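Local coordinates for protein GTP pyrophosphokinase (Streptococcus pneumoniae, PDB 2BE3) that probably transfers pyrophosphate from ATP to GTP, making the alarmone pppGpp, at residues M102-E107 with Y122-E127. Residues are numbered along the deposited sequence; the frame is centred on the assembly and turned at random.
Sequences MRIIQE and YHVVVE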
HETATM    1  N   MSE A 102       4.730  -9.495  -6.001  1.00 79.92           N
HETATM    2  CA  MSE A 102       3.769 -10.103  -6.912  1.00 82.33           C
HETATM    3  C   MSE A 102       4.450 -11.171  -7.740  1.00 79.41           C
HETATM    4  O   MSE A 102       5.684 -11.203  -7.883  1.00 78.12           O
HETATM    5  CB  MSE A 102       3.144  -9.044  -7.836  1.00 82.06           C
HETATM    6  CG  MSE A 102       4.168  -8.314  -8.671  1.00 83.44           C
HETATM    7 SE   MSE A 102       3.414  -6.852  -9.758  1.00 93.95          SE
HETATM    8  CE  MSE A 102       2.694  -5.555  -8.291  1.00 88.04           C
ATOM      9  N   ARG A 103       3.634 -12.039  -8.305  1.00 78.09           N
ATOM     10  CA  ARG A 103       4.137 -13.056  -9.192  1.00 77.02           C
ATOM     11  C   ARG A 103       3.341 -12.935 -10.465  1.00 75.74           C
ATOM     12  O   ARG A 103       2.108 -13.005 -10.436  1.00 75.07           O
ATOM     13  CB  ARG A 103       4.002 -14.438  -8.565  1.00 76.55           C
ATOM     14  CG  ARG A 103       4.384 -15.561  -9.505  1.00 81.50           C
ATOM     15  CD  ARG A 103       4.513 -16.887  -8.782  1.00 88.25           C
ATOM     16  NE  ARG A 103       3.219 -17.538  -8.580  1.00 95.50           N
ATOM     17  CZ  ARG A 103       2.833 -18.651  -9.218  1.00100.35           C
ATOM     18  NH1 ARG A 103       3.653 -19.228 -10.108  1.00100.92           N
ATOM     19  NH2 ARG A 103       1.630 -19.193  -8.973  1.00100.41           N
ATOM     20  N   ILE A 104       4.053 -12.729 -11.572  1.00 74.93           N
ATOM     21  CA  ILE A 104       3.426 -12.557 -12.883  1.00 74.54           C
ATOM     22  C   ILE A 104       3.060 -13.917 -13.418  1.00 74.61           C
ATOM     23  O   ILE A 104       3.937 -14.706 -13.717  1.00 75.35           O
ATOM     24  CB  ILE A 104       4.336 -11.786 -13.876  1.00 74.17           C
ATOM     25  CG1 ILE A 104       4.469 -10.345 -13.404  1.00 74.21           C
ATOM     26  CG2 ILE A 104       3.778 -11.835 -15.318  1.00 71.52           C
ATOM     27  CD1 ILE A 104       5.461  -9.552 -14.166  1.00 75.78           C
ATOM     28  N   ILE A 105       1.767 -14.203 -13.531  1.00 75.05           N
ATOM     29  CA  ILE A 105       1.377 -15.524 -13.993  1.00 76.33           C
ATOM     30  C   ILE A 105       0.965 -15.589 -15.471  1.00 76.69           C
ATOM     31  O   ILE A 105       0.964 -16.640 -16.042  1.00 77.19           O
ATOM     32  CB  ILE A 105       0.340 -16.214 -13.049  1.00 76.78           C
ATOM     33  CG1 ILE A 105      -0.948 -15.435 -13.045  1.00 77.63           C
ATOM     34  CG2 ILE A 105       0.896 -16.316 -11.601  1.00 74.16           C
ATOM     35  CD1 ILE A 105      -2.095 -16.313 -13.010  1.00 80.70           C
ATOM     36  N   GLN A 106       0.622 -14.472 -16.096  1.00 77.01           N
ATOM     37  CA  GLN A 106       0.252 -14.501 -17.501  1.00 76.92           C
ATOM     38  C   GLN A 106       0.371 -13.116 -18.102  1.00 75.96           C
ATOM     39  O   GLN A 106       0.036 -12.133 -17.479  1.00 76.10           O
ATOM     40  CB  GLN A 106      -1.174 -15.028 -17.670  1.00 76.99           C
ATOM     41  CG  GLN A 106      -1.705 -14.851 -19.047  1.00 79.81           C
ATOM     42  CD  GLN A 106      -2.982 -15.616 -19.298  1.00 86.98           C
ATOM     43  OE1 GLN A 106      -3.899 -15.632 -18.474  1.00 89.72           O
ATOM     44  NE2 GLN A 106      -3.057 -16.249 -20.464  1.00 90.34           N
ATOM     45  N   GLU A 107       0.848 -13.047 -19.327  1.00 75.53           N
ATOM     46  CA  GLU A 107       0.900 -11.794 -20.063  1.00 75.37           C
ATOM     47  C   GLU A 107       0.155 -11.936 -21.378  1.00 75.45           C
ATOM     48  O   GLU A 107       0.220 -12.967 -22.012  1.00 75.27           O
ATOM     49  CB  GLU A 107       2.349 -11.414 -20.319  1.00 74.90           C
ATOM     50  CG  GLU A 107       2.998 -10.777 -19.144  1.00 76.19           C
ATOM     51  CD  GLU A 107       4.476 -10.626 -19.337  1.00 80.51           C
ATOM     52  OE1 GLU A 107       4.897  -9.967 -20.317  1.00 83.91           O
ATOM     53  OE2 GLU A 107       5.237 -11.151 -18.507  1.00 81.55           O
ATOM     54  N   TYR A 122      -2.093  -4.141 -23.221  1.00 68.60           N
ATOM     55  CA  TYR A 122      -1.199  -5.191 -22.794  1.00 68.20           C
ATOM     56  C   TYR A 122      -1.640  -5.580 -21.385  1.00 68.20           C
ATOM     57  O   TYR A 122      -1.804  -4.712 -20.538  1.00 67.80           O
ATOM     58  CB  TYR A 122       0.257  -4.706 -22.812  1.00 67.95           C
ATOM     59  CG  TYR A 122       1.284  -5.825 -22.686  1.00 68.48           C
ATOM     60  CD1 TYR A 122       1.939  -6.320 -23.819  1.00 64.60           C
ATOM     61  CD2 TYR A 122       1.609  -6.378 -21.434  1.00 67.05           C
ATOM     62  CE1 TYR A 122       2.891  -7.308 -23.708  1.00 67.27           C
ATOM     63  CE2 TYR A 122       2.553  -7.396 -21.318  1.00 66.14           C
ATOM     64  CZ  TYR A 122       3.188  -7.845 -22.458  1.00 68.24           C
ATOM     65  OH  TYR A 122       4.125  -8.836 -22.393  1.00 69.53           O
ATOM     66  N   HIS A 123      -1.883  -6.868 -21.169  1.00 67.68           N
ATOM     67  CA  HIS A 123      -2.448  -7.374 -19.917  1.00 68.72           C
ATOM     68  C   HIS A 123      -1.381  -8.114 -19.145  1.00 68.74           C
ATOM     69  O   HIS A 123      -0.721  -8.987 -19.682  1.00 69.43           O
ATOM     70  CB  HIS A 123      -3.636  -8.314 -20.180  1.00 68.82           C
ATOM     71  CG  HIS A 123      -4.771  -7.667 -20.927  1.00 72.81           C
ATOM     72  ND1 HIS A 123      -5.989  -8.285 -21.113  1.00 74.86           N
ATOM     73  CD2 HIS A 123      -4.858  -6.476 -21.571  1.00 73.20           C
ATOM     74  CE1 HIS A 123      -6.787  -7.490 -21.802  1.00 76.76           C
ATOM     75  NE2 HIS A 123      -6.122  -6.389 -22.103  1.00 76.12           N
ATOM     76  N   VAL A 124      -1.164  -7.728 -17.904  1.00 69.34           N
ATOM     77  CA  VAL A 124      -0.395  -8.559 -17.032  1.00 69.78           C
ATOM     78  C   VAL A 124      -1.232  -9.021 -15.844  1.00 70.25           C
ATOM     79  O   VAL A 124      -1.770  -8.194 -15.100  1.00 70.32           O
ATOM     80  CB  VAL A 124       1.104  -8.076 -16.828  1.00 70.70           C
ATOM     81  CG1 VAL A 124       1.408  -6.792 -17.507  1.00 69.53           C
ATOM     82  CG2 VAL A 124       1.674  -8.271 -15.414  1.00 70.43           C
ATOM     83  N   VAL A 125      -1.405 -10.343 -15.741  1.00 69.40           N
ATOM     84  CA  VAL A 125      -2.138 -10.944 -14.631  1.00 69.09           C
ATOM     85  C   VAL A 125      -1.166 -11.384 -13.550  1.00 69.40           C
ATOM     86  O   VAL A 125      -0.179 -12.034 -13.849  1.00 69.64           O
ATOM     87  CB  VAL A 125      -3.022 -12.124 -15.090  1.00 69.19           C
ATOM     88  CG1 VAL A 125      -3.820 -12.691 -13.904  1.00 66.78           C
ATOM     89  CG2 VAL A 125      -3.982 -11.666 -16.238  1.00 67.79           C
ATOM     90  N   VAL A 126      -1.404 -10.982 -12.303  1.00 69.95           N
ATOM     91  CA  VAL A 126      -0.425 -11.226 -11.250  1.00 71.11           C
ATOM     92  C   VAL A 126      -1.093 -11.900 -10.067  1.00 71.88           C
ATOM     93  O   VAL A 126      -2.295 -11.748  -9.872  1.00 72.77           O
ATOM     94  CB  VAL A 126       0.343  -9.938 -10.764  1.00 71.12           C
ATOM     95  CG1 VAL A 126       1.088  -9.184 -11.944  1.00 70.50           C
ATOM     96  CG2 VAL A 126      -0.566  -8.986  -9.992  1.00 72.18           C
ATOM     97  N   GLU A 127      -0.321 -12.677  -9.318  1.00 71.24           N
ATOM     98  CA  GLU A 127      -0.738 -13.088  -7.995  1.00 71.85           C
ATOM     99  C   GLU A 127      -0.224 -12.042  -7.032  1.00 71.72           C
ATOM    100  O   GLU A 127       0.949 -11.649  -7.090  1.00 71.05           O
ATOM    101  CB  GLU A 127      -0.189 -14.445  -7.633  1.00 71.25           C
ATOM    102  CG  GLU A 127      -1.013 -15.514  -8.183  1.00 74.33           C
ATOM    103  CD  GLU A 127      -0.397 -16.885  -8.026  1.00 79.82           C
ATOM    104  OE1 GLU A 127       0.651 -17.030  -7.324  1.00 80.62           O
ATOM    105  OE2 GLU A 127      -0.988 -17.822  -8.615  1.00 80.51           O
TER
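Arg103 lies alongside Glu127 and points the same way. Its NE donates to Glu127 OE1 at 2.9 Å, and its NH2 forms the salt bridge to the same oxygen through a weak hydrogen bond. OE1 sits at the edge of the guanidinium, near its plane. The guanidinium and carboxylate planes are 63° apart, and NE meets OE1 from above the carboxylate plane. Ile105 CG2 lies over the centre of the guanidinium, 3.8 Å above its plane. Arg103 and Glu127 also form a hydrogen-bonded antiparallel backbone pair, with Glu127 N 2.7 Å from Arg103 O.

The pairing then slips by one residue. Ile105 N and Gln106 N both point at Val125 O, the first at 2.9 Å and the second by a weak bond of 3.4 Å. This is a classic beta bulge in strand 102-109, an outermost strand of the chain's five-stranded mixed sheet. Strand 122-130 lies between it and strand 137-147. Val125 N returns a bond to Gln106 O. At the bulge, Ile105 CG1 reaches Val125 CG1, while Gln106 OE1 is hydrogen-bonded to Gln74 NE2.

Ile104 lies on the sheet face that carries Val124 and Val126. Its CG1 touches Val126 CG1 at 3.9 Å and Val124 CG2 at 4.0 Å. Helix 89-97 packs on this face, with His97 against Ile104. Glu107 CG is anti to the carbonyl carbon (chi1 -80°) and lies beside Val124 CB. Tyr122 OH donates to Glu107 OE1 in a very short bond of 2.5 Å, and His97 NE2 holds OE2.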